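GTPase subunit of restriction endonuclease (Thermococcus gammatolerans, PDB 6P0F) probably recognises modified DNA through its YTH-type N-terminal domain, as the GTP-hydrolysing subunit of a McrBC-like restriction endonuclease. Local coordinates at residues D69-V75 with A91-I97; Q4-I10 with F152-V158; G9-G13 with Y74-R78; S143-Y147 with R162-V166; E18-T23 with D113-K117. All coordinates share one frame; numbering follows the deposited sequence.

Contact 1: residues D69-V75 with A91-I97; sequences DMVLFYV and AVYLGII
Leu72 drops its CD2 methyl into the dip between Val92 and Leu94 on the neighbouring antiparallel strand, and CD2 lies 3.8 Å from both Val92 CG1 and Leu94 CD1. Leu94 is met from its other flank as well: the selenomethionine Met70 bends at its third torsion (chi3 42°), which brings Met70 CE to 3.8 Å from Leu94 CD1. Tyr74 continues the row, lying beside Val92 and pointing the same way, with Tyr74 CD1 4.0 Å from Val92 CG1. Helices 138-145 and 160-174 pack on this face. On the reverse face Gly95 contributes no bump. There Val71 lays CG1 over the centre of the Phe73 ring and turns CG2 to Ile97 CD1 at 4.0 Å, while Val75 CG2 fits against Tyr93 CE1 at 3.9 Å. Phe20 and Trp53 meet the Phe73 ring from outside the pair. Seven backbone hydrogen bonds join the strands, from Ile97 N to Asp69 O at one end to Ala91 N and Val75 O at the other. The chemistry is thus divided: polar groups are spent along the backbone ladder, and both faces offer mainly apolar surface, as suits two strands in the core of a sheet flanked by helices.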
# COMPACT_ATOMS: atom_id res chain seq x y z
N ASP A 69 2.64 -10.13 3.70
CA ASP A 69 1.50 -9.91 2.83
C ASP A 69 1.89 -8.97 1.69
O ASP A 69 2.84 -8.17 1.79
CB ASP A 69 0.33 -9.35 3.63
CG ASP A 69 -0.31 -10.38 4.56
OD1 ASP A 69 0.05 -11.59 4.43
OD2 ASP A 69 -1.16 -9.96 5.38
N MSE A 70 1.14 -9.05 0.61
CA MSE A 70 1.42 -8.31 -0.61
C MSE A 70 0.32 -7.26 -0.80
O MSE A 70 -0.85 -7.51 -0.49
CB MSE A 70 1.49 -9.26 -1.79
CG MSE A 70 2.76 -10.02 -1.74
SE MSE A 70 2.63 -11.50 -2.95
CE MSE A 70 1.78 -10.63 -4.42
N VAL A 71 0.70 -6.10 -1.33
CA VAL A 71 -0.23 -5.00 -1.56
C VAL A 71 -0.11 -4.55 -3.01
O VAL A 71 0.99 -4.23 -3.48
CB VAL A 71 0.05 -3.82 -0.61
CG1 VAL A 71 -0.90 -2.68 -0.97
CG2 VAL A 71 -0.12 -4.21 0.85
N LEU A 72 -1.24 -4.52 -3.71
CA LEU A 72 -1.35 -3.86 -5.01
C LEU A 72 -1.92 -2.47 -4.73
O LEU A 72 -3.05 -2.36 -4.25
CB LEU A 72 -2.28 -4.62 -5.95
CG LEU A 72 -1.68 -5.92 -6.50
CD1 LEU A 72 -2.83 -6.79 -6.99
CD2 LEU A 72 -0.65 -5.69 -7.57
N PHE A 73 -1.13 -1.44 -4.96
CA PHE A 73 -1.62 -0.07 -4.91
C PHE A 73 -2.15 0.27 -6.29
O PHE A 73 -1.39 0.33 -7.26
CB PHE A 73 -0.51 0.90 -4.51
CG PHE A 73 -0.08 0.81 -3.09
CD1 PHE A 73 -0.80 1.38 -2.07
CD2 PHE A 73 1.11 0.16 -2.79
CE1 PHE A 73 -0.35 1.31 -0.76
CE2 PHE A 73 1.57 0.09 -1.47
CZ PHE A 73 0.84 0.66 -0.47
N TYR A 74 -3.46 0.47 -6.40
CA TYR A 74 -4.08 0.98 -7.61
C TYR A 74 -4.07 2.50 -7.55
O TYR A 74 -4.46 3.05 -6.53
CB TYR A 74 -5.53 0.49 -7.69
CG TYR A 74 -5.79 -0.94 -8.10
CD1 TYR A 74 -4.78 -1.89 -8.15
CD2 TYR A 74 -7.07 -1.32 -8.45
CE1 TYR A 74 -5.04 -3.19 -8.53
CE2 TYR A 74 -7.35 -2.63 -8.85
CZ TYR A 74 -6.34 -3.55 -8.87
OH TYR A 74 -6.62 -4.84 -9.27
N VAL A 75 -3.63 3.16 -8.62
CA VAL A 75 -3.52 4.62 -8.63
C VAL A 75 -4.32 5.15 -9.81
O VAL A 75 -4.04 4.81 -10.96
CB VAL A 75 -2.05 5.07 -8.70
CG1 VAL A 75 -1.97 6.60 -8.69
CG2 VAL A 75 -1.25 4.46 -7.55
N ALA A 91 -2.21 3.54 -12.74
CA ALA A 91 -0.98 2.80 -12.51
C ALA A 91 -1.22 1.80 -11.39
O ALA A 91 -2.15 1.93 -10.60
CB ALA A 91 0.18 3.71 -12.17
N VAL A 92 -0.38 0.76 -11.34
CA VAL A 92 -0.45 -0.23 -10.28
C VAL A 92 0.96 -0.45 -9.76
O VAL A 92 1.90 -0.60 -10.55
CB VAL A 92 -1.05 -1.57 -10.77
CG1 VAL A 92 -1.13 -2.54 -9.62
CG2 VAL A 92 -2.43 -1.32 -11.39
N TYR A 93 1.10 -0.49 -8.44
CA TYR A 93 2.36 -0.79 -7.79
C TYR A 93 2.20 -2.04 -6.94
O TYR A 93 1.15 -2.25 -6.33
CB TYR A 93 2.82 0.39 -6.90
CG TYR A 93 3.10 1.67 -7.67
CD1 TYR A 93 2.06 2.45 -8.14
CD2 TYR A 93 4.41 2.10 -7.91
CE1 TYR A 93 2.31 3.63 -8.86
CE2 TYR A 93 4.67 3.24 -8.64
CZ TYR A 93 3.62 4.02 -9.08
OH TYR A 93 3.91 5.17 -9.78
N LEU A 94 3.25 -2.87 -6.86
CA LEU A 94 3.23 -4.09 -6.06
C LEU A 94 4.30 -4.01 -4.99
O LEU A 94 5.48 -3.85 -5.30
CB LEU A 94 3.47 -5.32 -6.96
CG LEU A 94 3.56 -6.64 -6.20
CD1 LEU A 94 2.26 -7.01 -5.53
CD2 LEU A 94 3.97 -7.76 -7.16
N GLY A 95 3.89 -4.13 -3.74
CA GLY A 95 4.82 -4.21 -2.63
C GLY A 95 4.62 -5.44 -1.78
O GLY A 95 3.55 -6.06 -1.83
N ILE A 96 5.65 -5.82 -1.03
CA ILE A 96 5.53 -6.87 -0.01
C ILE A 96 5.93 -6.26 1.33
O ILE A 96 6.92 -5.51 1.41
CB ILE A 96 6.37 -8.11 -0.38
CG1 ILE A 96 6.10 -9.21 0.64
CG2 ILE A 96 7.82 -7.79 -0.53
CD1 ILE A 96 6.49 -10.61 0.15
N ILE A 97 5.13 -6.53 2.36
CA ILE A 97 5.27 -5.85 3.64
C ILE A 97 6.41 -6.46 4.44
O ILE A 97 6.47 -7.68 4.67
CB ILE A 97 3.96 -5.89 4.45
CG1 ILE A 97 2.82 -5.17 3.68
CG2 ILE A 97 4.17 -5.25 5.82
CD1 ILE A 97 1.48 -5.20 4.38

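Contact 2: residues Q4-I10 with F152-V158; sequences QLFIIGI and FPIAGYV
Ile7 and Gly156 form a hydrogen-bonded pair of the antiparallel ladder that joins strand 155-158 to strand 5-11 in the mixed sheet of this YTH-type domain. Gly156 N gives a bond of 2.7 Å to Ile7 O, in the carbonyl plane. The return bond from Ile7 N reaches Gly156 O from above its carbonyl plane. Val158 N satisfies Leu5 O at 2.9 Å, and Gly9 N donates to Ile154 O at 3.2 Å. Phe6 and Ile8 turn their backbone groups to the other neighbour, strand 70-76. Gln4 NE2 is taken by Lys64 O and Asp69 OD2, and Phe152 O by Arg78. With CG anti to the backbone N (chi1 -168°), the Phe152 ring reaches the strand, its CE1 3.7 Å from Gly9 CA and Ile10 O at its edge. An alanine here would remove the ring and is likely to open a gap beside Gly9 and Ile10. Tyr157 meets Phe6 obliquely, the ring planes 51° apart. On the opposite face of the sheet, Ile7 CD1 rests 3.7 Å from Val158 CG2.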
# COMPACT_ATOMS: atom_id res chain seq x y z
N GLN A 4 -1.44 -13.07 2.37
CA GLN A 4 -2.62 -12.40 1.87
C GLN A 4 -2.23 -11.36 0.83
O GLN A 4 -1.11 -10.86 0.80
CB GLN A 4 -3.39 -11.77 3.02
CG GLN A 4 -3.84 -12.79 4.06
CD GLN A 4 -4.41 -12.20 5.31
OE1 GLN A 4 -5.49 -12.58 5.75
NE2 GLN A 4 -3.69 -11.25 5.90
N LEU A 5 -3.18 -11.06 -0.04
CA LEU A 5 -3.03 -10.04 -1.07
C LEU A 5 -4.14 -9.01 -0.86
O LEU A 5 -5.32 -9.37 -0.79
CB LEU A 5 -3.10 -10.63 -2.47
CG LEU A 5 -3.15 -9.66 -3.66
CD1 LEU A 5 -1.86 -8.81 -3.64
CD2 LEU A 5 -3.33 -10.42 -4.98
N PHE A 6 -3.75 -7.74 -0.73
CA PHE A 6 -4.67 -6.63 -0.56
C PHE A 6 -4.54 -5.66 -1.73
O PHE A 6 -3.49 -5.58 -2.36
CB PHE A 6 -4.41 -5.89 0.74
CG PHE A 6 -4.55 -6.75 1.95
CD1 PHE A 6 -5.80 -7.00 2.49
CD2 PHE A 6 -3.44 -7.35 2.52
CE1 PHE A 6 -5.94 -7.81 3.60
CE2 PHE A 6 -3.58 -8.15 3.65
CZ PHE A 6 -4.86 -8.40 4.16
N ILE A 7 -5.64 -4.96 -2.02
CA ILE A 7 -5.66 -3.86 -2.99
C ILE A 7 -5.98 -2.57 -2.24
O ILE A 7 -6.96 -2.50 -1.49
CB ILE A 7 -6.69 -4.07 -4.11
CG1 ILE A 7 -6.31 -5.27 -4.95
CG2 ILE A 7 -6.81 -2.81 -4.97
CD1 ILE A 7 -7.49 -5.78 -5.77
N ILE A 8 -5.14 -1.56 -2.42
CA ILE A 8 -5.39 -0.25 -1.83
C ILE A 8 -5.47 0.76 -2.95
O ILE A 8 -4.55 0.91 -3.76
CB ILE A 8 -4.31 0.12 -0.81
CG1 ILE A 8 -4.40 -0.84 0.38
CG2 ILE A 8 -4.49 1.58 -0.34
CD1 ILE A 8 -3.23 -0.65 1.37
N GLY A 9 -6.62 1.48 -3.02
CA GLY A 9 -6.88 2.39 -4.10
C GLY A 9 -6.48 3.80 -3.67
O GLY A 9 -6.98 4.31 -2.68
N ILE A 10 -5.57 4.38 -4.44
CA ILE A 10 -5.03 5.72 -4.16
C ILE A 10 -5.64 6.66 -5.18
O ILE A 10 -5.32 6.58 -6.37
CB ILE A 10 -3.50 5.74 -4.25
CG1 ILE A 10 -2.84 4.69 -3.34
CG2 ILE A 10 -2.96 7.18 -3.99
CD1 ILE A 10 -3.09 4.91 -1.88
N PHE A 152 -11.97 -0.49 -8.19
CA PHE A 152 -11.05 0.48 -7.57
C PHE A 152 -11.48 0.63 -6.11
O PHE A 152 -12.03 1.67 -5.70
CB PHE A 152 -11.09 1.81 -8.34
CG PHE A 152 -10.00 2.80 -7.98
CD1 PHE A 152 -8.70 2.43 -7.87
CD2 PHE A 152 -10.30 4.14 -7.80
CE1 PHE A 152 -7.72 3.36 -7.56
CE2 PHE A 152 -9.33 5.06 -7.50
CZ PHE A 152 -8.02 4.67 -7.36
N PRO A 153 -11.22 -0.39 -5.29
CA PRO A 153 -11.65 -0.32 -3.89
C PRO A 153 -10.77 0.63 -3.10
O PRO A 153 -9.58 0.79 -3.38
CB PRO A 153 -11.50 -1.76 -3.40
CG PRO A 153 -10.35 -2.30 -4.20
CD PRO A 153 -10.46 -1.63 -5.58
N ILE A 154 -11.36 1.24 -2.07
CA ILE A 154 -10.51 1.95 -1.11
C ILE A 154 -9.55 0.99 -0.43
O ILE A 154 -8.35 1.27 -0.30
CB ILE A 154 -11.37 2.73 -0.11
CG1 ILE A 154 -11.96 3.96 -0.81
CG2 ILE A 154 -10.53 3.18 1.06
CD1 ILE A 154 -12.97 4.69 0.02
N ALA A 155 -10.06 -0.17 -0.01
CA ALA A 155 -9.25 -1.24 0.56
C ALA A 155 -9.96 -2.55 0.30
O ALA A 155 -11.10 -2.73 0.75
CB ALA A 155 -9.03 -1.04 2.06
N GLY A 156 -9.30 -3.45 -0.41
CA GLY A 156 -9.88 -4.74 -0.74
C GLY A 156 -8.98 -5.90 -0.36
O GLY A 156 -7.76 -5.77 -0.29
N TYR A 157 -9.61 -7.04 -0.11
CA TYR A 157 -8.93 -8.30 0.17
C TYR A 157 -9.16 -9.23 -1.01
O TYR A 157 -10.32 -9.40 -1.44
CB TYR A 157 -9.46 -8.93 1.46
CG TYR A 157 -9.01 -10.36 1.68
CD1 TYR A 157 -7.69 -10.65 2.00
CD2 TYR A 157 -9.90 -11.42 1.56
CE1 TYR A 157 -7.27 -11.95 2.21
CE2 TYR A 157 -9.48 -12.73 1.78
CZ TYR A 157 -8.17 -12.98 2.09
OH TYR A 157 -7.74 -14.27 2.30
N VAL A 158 -8.09 -9.79 -1.55
CA VAL A 158 -8.21 -10.67 -2.71
C VAL A 158 -8.33 -12.10 -2.18
O VAL A 158 -7.39 -12.65 -1.60
CB VAL A 158 -7.03 -10.51 -3.68
CG1 VAL A 158 -7.22 -11.40 -4.91
CG2 VAL A 158 -6.93 -9.05 -4.12

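Contact 3: residues G9-G13 with Y74-R78; sequences GIGTG and YVGKR
Gly9 to Gly11 run parallel to Tyr74 to Gly76, the short strand axes 4.7 Å apart and only 20° from alignment, so that each strand bonds to alternate residues of the other. Ile10 N gives a nearly straight bond to Tyr74 O (2.7 Å), Gly76 N returns one to Ile10 O, and Thr12 N reaches Gly76 O at 2.8 Å from well above the carbonyl plane. Among the side chains, Thr12 crosses Val75 at about a right angle, its CG2 3.7 Å from Val75 CG1. The threonine hydroxyl takes the position between the backbone N and the carbonyl carbon (chi1 53°), which leaves CG2 to face the valine. This is the one parallel pairing in an otherwise antiparallel sheet, and Tyr17 and Phe20 of helix 15-26 pack over Ile10 and Val75. On the opposite face Gly9 makes way for Arg78: a side chain there would collide with Arg78 NH2. Arg78 bends at its third torsion, with Gly9 O near the edge of its guanidinium group but too distant to bond. Its partners lie beyond, NH1 on Phe152 O and NH2 weakly on Pro153 O. Past the last rung a water accepts from Arg78 N at 2.8 Å and donates to Thr12 O.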
# COMPACT_ATOMS: atom_id res chain seq x y z
N GLY A 9 -6.62 1.48 -3.02
CA GLY A 9 -6.88 2.39 -4.10
C GLY A 9 -6.48 3.80 -3.67
O GLY A 9 -6.98 4.31 -2.68
N ILE A 10 -5.57 4.38 -4.44
CA ILE A 10 -5.03 5.72 -4.16
C ILE A 10 -5.64 6.66 -5.18
O ILE A 10 -5.32 6.58 -6.37
CB ILE A 10 -3.50 5.74 -4.25
CG1 ILE A 10 -2.84 4.69 -3.34
CG2 ILE A 10 -2.96 7.18 -3.99
CD1 ILE A 10 -3.09 4.91 -1.88
N GLY A 11 -6.50 7.58 -4.74
CA GLY A 11 -7.15 8.47 -5.70
C GLY A 11 -6.28 9.65 -6.09
O GLY A 11 -5.80 10.39 -5.22
N THR A 12 -6.06 9.83 -7.38
CA THR A 12 -5.25 10.96 -7.82
C THR A 12 -6.00 12.27 -7.62
O THR A 12 -7.23 12.32 -7.56
CB THR A 12 -4.85 10.81 -9.28
OG1 THR A 12 -6.01 10.59 -10.09
CG2 THR A 12 -3.89 9.62 -9.44
N GLY A 13 -5.23 13.35 -7.51
CA GLY A 13 -5.81 14.65 -7.26
C GLY A 13 -6.34 14.85 -5.86
O GLY A 13 -7.09 15.81 -5.63
N TYR A 74 -3.46 0.47 -6.40
CA TYR A 74 -4.08 0.98 -7.61
C TYR A 74 -4.07 2.50 -7.55
O TYR A 74 -4.46 3.05 -6.53
CB TYR A 74 -5.53 0.49 -7.69
CG TYR A 74 -5.79 -0.94 -8.10
CD1 TYR A 74 -4.78 -1.89 -8.15
CD2 TYR A 74 -7.07 -1.32 -8.45
CE1 TYR A 74 -5.04 -3.19 -8.53
CE2 TYR A 74 -7.35 -2.63 -8.85
CZ TYR A 74 -6.34 -3.55 -8.87
OH TYR A 74 -6.62 -4.84 -9.27
N VAL A 75 -3.63 3.16 -8.62
CA VAL A 75 -3.52 4.62 -8.63
C VAL A 75 -4.32 5.15 -9.81
O VAL A 75 -4.04 4.81 -10.96
CB VAL A 75 -2.05 5.07 -8.70
CG1 VAL A 75 -1.97 6.60 -8.69
CG2 VAL A 75 -1.25 4.46 -7.55
N GLY A 76 -5.28 6.03 -9.54
CA GLY A 76 -6.12 6.54 -10.61
C GLY A 76 -7.15 7.49 -10.04
O GLY A 76 -7.21 7.72 -8.84
N LYS A 77 -7.99 8.00 -10.94
CA LYS A 77 -9.02 9.00 -10.61
C LYS A 77 -10.27 8.28 -10.11
O LYS A 77 -10.95 7.57 -10.88
CB LYS A 77 -9.29 9.86 -11.84
CG LYS A 77 -10.50 10.75 -11.77
CD LYS A 77 -10.33 11.84 -10.76
CE LYS A 77 -11.48 12.85 -10.92
NZ LYS A 77 -11.03 14.14 -11.53
N ARG A 78 -10.56 8.43 -8.83
CA ARG A 78 -11.74 7.83 -8.26
C ARG A 78 -12.96 8.59 -8.74
O ARG A 78 -13.05 9.80 -8.51
CB ARG A 78 -11.68 7.83 -6.74
CG ARG A 78 -12.88 7.16 -6.13
CD ARG A 78 -12.73 6.88 -4.63
NE ARG A 78 -11.57 6.04 -4.34
CZ ARG A 78 -11.57 4.71 -4.44
NH1 ARG A 78 -12.67 4.08 -4.79
NH2 ARG A 78 -10.46 4.03 -4.18
O HOH W 1 -9.32 10.45 -7.25

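Contact 4: residues S143-Y147 with R162-V166; sequences SKLGY and RMSGV. With SO4 (sulfate ion), chain C.
Arg162, near the start of helix 160-174, sets its guanidinium group against the C-terminal end of helix 138-145, where Gly146 forms a Schellman motif. Arg162 NH1 donates to Leu145 O at 2.9 Å, an acceptor lying in the guanidinium plane, and more weakly to Gly146 O. Tyr147 brings CE1 over one face of the guanidinium group, toward its rim and 3.4 Å from Arg162 NE, the two planes 27° apart. From another edge, NE and NH2 both donate to O2 of a sulfate, probably from the crystallisation liquor. The side chain is extended from CG to NE (chi2 -176°), which carries the charge to the helix end, where it would probably suit the outward-pointing carbonyls. A leucine in its place would probably leave Leu145 O without this donor and the Tyr147 ring without its flat cationic neighbour. Gly146 has positive phi, and a CB there would collide with Arg162 NH1. One turn on, Val166 packs against the end of helix 138-145: the Lys144 side chain runs past it in the opposite direction, and Leu145 CD2 meets Val166 CG2 at 3.6 Å.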
# COMPACT_ATOMS: atom_id res chain seq x y z
N SER A 143 -8.55 -7.49 -14.85
CA SER A 143 -8.96 -8.56 -15.76
C SER A 143 -8.29 -9.87 -15.39
O SER A 143 -8.96 -10.91 -15.29
CB SER A 143 -8.62 -8.15 -17.19
OG SER A 143 -9.47 -7.07 -17.56
N LYS A 144 -6.98 -9.84 -15.13
CA LYS A 144 -6.30 -11.07 -14.74
C LYS A 144 -6.87 -11.63 -13.44
O LYS A 144 -6.94 -12.85 -13.26
CB LYS A 144 -4.79 -10.82 -14.62
CG LYS A 144 -3.97 -12.08 -14.66
CD LYS A 144 -4.20 -12.90 -15.94
CE LYS A 144 -3.05 -13.87 -16.24
NZ LYS A 144 -3.08 -14.35 -17.65
N LEU A 145 -7.29 -10.75 -12.53
CA LEU A 145 -7.84 -11.18 -11.24
C LEU A 145 -9.31 -11.59 -11.33
O LEU A 145 -9.86 -12.06 -10.33
CB LEU A 145 -7.72 -10.07 -10.20
CG LEU A 145 -6.31 -9.84 -9.63
CD1 LEU A 145 -6.24 -8.54 -8.83
CD2 LEU A 145 -5.91 -11.00 -8.74
N GLY A 146 -9.97 -11.35 -12.46
CA GLY A 146 -11.38 -11.65 -12.59
C GLY A 146 -12.31 -10.59 -12.06
O GLY A 146 -13.49 -10.87 -11.83
N TYR A 147 -11.81 -9.39 -11.81
CA TYR A 147 -12.63 -8.26 -11.41
C TYR A 147 -13.05 -7.46 -12.63
O TYR A 147 -12.43 -7.53 -13.70
CB TYR A 147 -11.86 -7.36 -10.44
CG TYR A 147 -11.52 -7.92 -9.09
CD1 TYR A 147 -12.47 -8.52 -8.30
CD2 TYR A 147 -10.25 -7.75 -8.57
CE1 TYR A 147 -12.16 -8.96 -7.05
CE2 TYR A 147 -9.92 -8.20 -7.33
CZ TYR A 147 -10.86 -8.81 -6.58
OH TYR A 147 -10.53 -9.24 -5.33
N ARG A 162 -8.98 -16.32 -6.05
CA ARG A 162 -8.50 -15.40 -7.08
C ARG A 162 -7.00 -15.17 -7.02
O ARG A 162 -6.35 -15.06 -8.06
CB ARG A 162 -9.11 -14.01 -6.92
CG ARG A 162 -10.46 -13.88 -7.06
CD ARG A 162 -10.74 -12.40 -6.96
NE ARG A 162 -12.14 -12.32 -6.85
CZ ARG A 162 -12.96 -12.24 -7.89
NH1 ARG A 162 -12.46 -12.21 -9.11
NH2 ARG A 162 -14.25 -12.18 -7.68
N MSE A 163 -6.48 -14.99 -5.80
CA MSE A 163 -5.05 -14.68 -5.57
C MSE A 163 -4.24 -15.80 -6.18
O MSE A 163 -3.22 -15.57 -6.82
CB MSE A 163 -4.75 -14.51 -4.07
CG MSE A 163 -3.32 -14.24 -3.77
SE MSE A 163 -3.03 -14.51 -1.82
CE MSE A 163 -4.62 -13.59 -1.05
N SER A 164 -4.75 -17.03 -6.02
CA SER A 164 -4.02 -18.19 -6.52
C SER A 164 -3.76 -18.11 -8.01
O SER A 164 -2.70 -18.56 -8.48
CB SER A 164 -4.80 -19.46 -6.23
OG SER A 164 -4.15 -20.62 -6.70
N GLY A 165 -4.66 -17.50 -8.78
CA GLY A 165 -4.45 -17.40 -10.20
C GLY A 165 -3.28 -16.53 -10.59
O GLY A 165 -2.71 -16.70 -11.67
N VAL A 166 -2.89 -15.58 -9.72
CA VAL A 166 -1.82 -14.66 -10.03
C VAL A 166 -0.64 -14.76 -9.08
O VAL A 166 0.35 -14.04 -9.24
CB VAL A 166 -2.32 -13.20 -10.06
CG1 VAL A 166 -3.45 -13.06 -11.08
CG2 VAL A 166 -2.77 -12.78 -8.68
S SO4 C . -14.91 -12.00 -3.92
O1 SO4 C . -13.96 -11.18 -3.15
O2 SO4 C . -14.25 -12.40 -5.15
O3 SO4 C . -15.34 -13.18 -3.15
O4 SO4 C . -16.13 -11.28 -4.20
O HOH W 2 -7.05 -14.52 -10.30
O HOH W 3 -11.89 -11.28 -3.90

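Contact 5: residues E18-T23 with D113-K117; sequences ENFEET and DFWRK
The loop between strands 91-102 and 123-127 is fastened to helix 15-26 by the Asn19 amide, which pairs with the backbone of Arg116 much as one peptide group pairs with another. Asn19 OD1 accepts from Arg116 N at 2.9 Å, and Asn19 ND2 donates to Arg116 O at 3.1 Å, with the acceptor in the amide plane. These two bonds fix the rotation of the amide. OD1 takes a second bond from a water that also donates to Phe114 O. One turn further along the helix, Trp115 NE1 points at Thr23 OG1 (3.0 Å), which lies in the indole plane, and NE1 also bonds weakly to Asn19 O. The indole thereby presses against Asn19, its CD1 3.3 Å from Asn19 CB. Arg116 extends back along the helix, where Glu18 CG sits over one face of the guanidinium group. Glu18 OE2 stays 4.2 Å from Arg116 NH2, well out of plane, so carboxylate and guanidinium interact through charge without a directed N-H. Among the neighbours, Thr23 OG1 bonds to Phe52 O of strand 49-55, the Phe52 ring meets Trp115, and Phe114 packs on Val28 of strand 28-29, while Phe20, leaving the helix on the side away from the loop, meets the Phe73 ring of strand 70-76.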
# COMPACT_ATOMS: atom_id res chain seq x y z
N GLU A 18 -1.02 12.73 -2.58
CA GLU A 18 0.12 13.49 -2.07
C GLU A 18 0.86 12.70 -0.99
O GLU A 18 2.09 12.62 -0.98
CB GLU A 18 -0.35 14.84 -1.52
CG GLU A 18 -1.03 15.69 -2.58
CD GLU A 18 -0.08 16.07 -3.71
OE1 GLU A 18 -0.21 15.52 -4.81
OE2 GLU A 18 0.82 16.90 -3.48
N ASN A 19 0.11 12.08 -0.07
CA ASN A 19 0.74 11.30 0.99
C ASN A 19 1.45 10.08 0.43
O ASN A 19 2.56 9.73 0.87
CB ASN A 19 -0.33 10.86 2.00
CG ASN A 19 -0.88 12.03 2.82
OD1 ASN A 19 -0.38 13.14 2.72
ND2 ASN A 19 -1.89 11.77 3.61
N PHE A 20 0.84 9.42 -0.54
CA PHE A 20 1.42 8.24 -1.20
C PHE A 20 2.70 8.59 -1.95
O PHE A 20 3.69 7.86 -1.89
CB PHE A 20 0.37 7.68 -2.16
CG PHE A 20 0.78 6.47 -2.91
CD1 PHE A 20 0.82 5.24 -2.28
CD2 PHE A 20 1.08 6.54 -4.27
CE1 PHE A 20 1.18 4.09 -3.01
CE2 PHE A 20 1.41 5.39 -4.99
CZ PHE A 20 1.46 4.18 -4.35
N GLU A 21 2.69 9.70 -2.68
CA GLU A 21 3.89 10.16 -3.34
C GLU A 21 5.01 10.39 -2.34
O GLU A 21 6.17 10.04 -2.59
CB GLU A 21 3.58 11.43 -4.13
CG GLU A 21 4.75 12.00 -4.90
CD GLU A 21 4.34 13.22 -5.73
OE1 GLU A 21 3.78 14.16 -5.13
OE2 GLU A 21 4.54 13.21 -6.96
N GLU A 22 4.67 10.94 -1.17
CA GLU A 22 5.69 11.27 -0.20
C GLU A 22 6.38 10.03 0.36
O GLU A 22 7.62 9.98 0.43
CB GLU A 22 5.09 12.10 0.93
CG GLU A 22 6.13 12.49 1.96
CD GLU A 22 7.03 13.65 1.49
OE1 GLU A 22 8.22 13.65 1.86
OE2 GLU A 22 6.51 14.55 0.77
N THR A 23 5.62 9.04 0.81
CA THR A 23 6.23 7.96 1.56
C THR A 23 6.29 6.62 0.86
O THR A 23 6.99 5.75 1.37
CB THR A 23 5.52 7.76 2.91
OG1 THR A 23 4.15 7.45 2.72
CG2 THR A 23 5.65 9.03 3.77
N ASP A 113 4.40 15.15 10.10
CA ASP A 113 5.64 15.54 9.42
C ASP A 113 5.58 15.17 7.93
O ASP A 113 6.20 15.84 7.10
CB ASP A 113 6.88 14.83 10.00
CG ASP A 113 7.24 15.22 11.45
OD1 ASP A 113 6.61 16.13 12.04
OD2 ASP A 113 8.20 14.58 11.98
N PHE A 114 4.88 14.07 7.60
CA PHE A 114 4.91 13.43 6.29
C PHE A 114 3.60 13.50 5.52
O PHE A 114 3.62 13.54 4.28
CB PHE A 114 5.24 11.94 6.43
CG PHE A 114 6.41 11.67 7.26
CD1 PHE A 114 7.67 11.98 6.80
CD2 PHE A 114 6.26 11.10 8.51
CE1 PHE A 114 8.76 11.72 7.57
CE2 PHE A 114 7.34 10.85 9.29
CZ PHE A 114 8.60 11.16 8.83
N TRP A 115 2.48 13.46 6.22
CA TRP A 115 1.19 13.24 5.63
C TRP A 115 0.22 14.35 6.01
O TRP A 115 0.17 14.76 7.18
CB TRP A 115 0.64 11.93 6.13
CG TRP A 115 1.30 10.72 5.58
CD1 TRP A 115 1.95 10.61 4.39
CD2 TRP A 115 1.33 9.44 6.19
NE1 TRP A 115 2.37 9.29 4.20
CE2 TRP A 115 2.02 8.57 5.31
CE3 TRP A 115 0.86 8.94 7.41
CZ2 TRP A 115 2.24 7.24 5.61
CZ3 TRP A 115 1.07 7.60 7.69
CH2 TRP A 115 1.75 6.78 6.80
N ARG A 116 -0.56 14.80 5.04
CA ARG A 116 -1.74 15.59 5.35
C ARG A 116 -2.70 14.74 6.14
O ARG A 116 -3.08 13.65 5.70
CB ARG A 116 -2.40 16.08 4.07
CG ARG A 116 -1.59 17.09 3.28
CD ARG A 116 -2.36 17.41 2.02
NE ARG A 116 -1.78 18.44 1.15
CZ ARG A 116 -0.62 18.33 0.52
NH1 ARG A 116 0.13 17.26 0.67
NH2 ARG A 116 -0.21 19.32 -0.26
N LYS A 117 -3.10 15.21 7.32
CA LYS A 117 -3.99 14.42 8.15
C LYS A 117 -3.31 13.16 8.65
O LYS A 117 -3.98 12.19 8.98
CB LYS A 117 -5.24 14.01 7.37
CG LYS A 117 -6.13 15.11 6.88
CD LYS A 117 -7.18 15.39 7.93
CE LYS A 117 -8.49 14.68 7.59
NZ LYS A 117 -9.30 15.40 6.52
O HOH W 4 2.05 14.76 2.09

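In the fold
Strand 5-11 opens contacts 2 and 3, and helix 15-26, next in the chain, opens contact 5. Contact 3 closes first, at 74-78, making strand 70-76 the parallel partner of strand 5-11; contact 1 starts on that same strand and closes at 91-97. Contact 5, ending at 113-117, therefore encloses contact 1 and crosses contact 3, tying the helix to the loop after strand 91-102. Contact 4 opens at 143-147 before contact 2 closes at 152-158, so these two cross; contact 2 spans contacts 1 and 5. Contact 4 closes last, at 162-166, joining helix 138-145 to helix 160-174. Contacts 1, 2 and 3 touch one another, whereas the centres of contacts 4 and 5 lie about 30 Å apart.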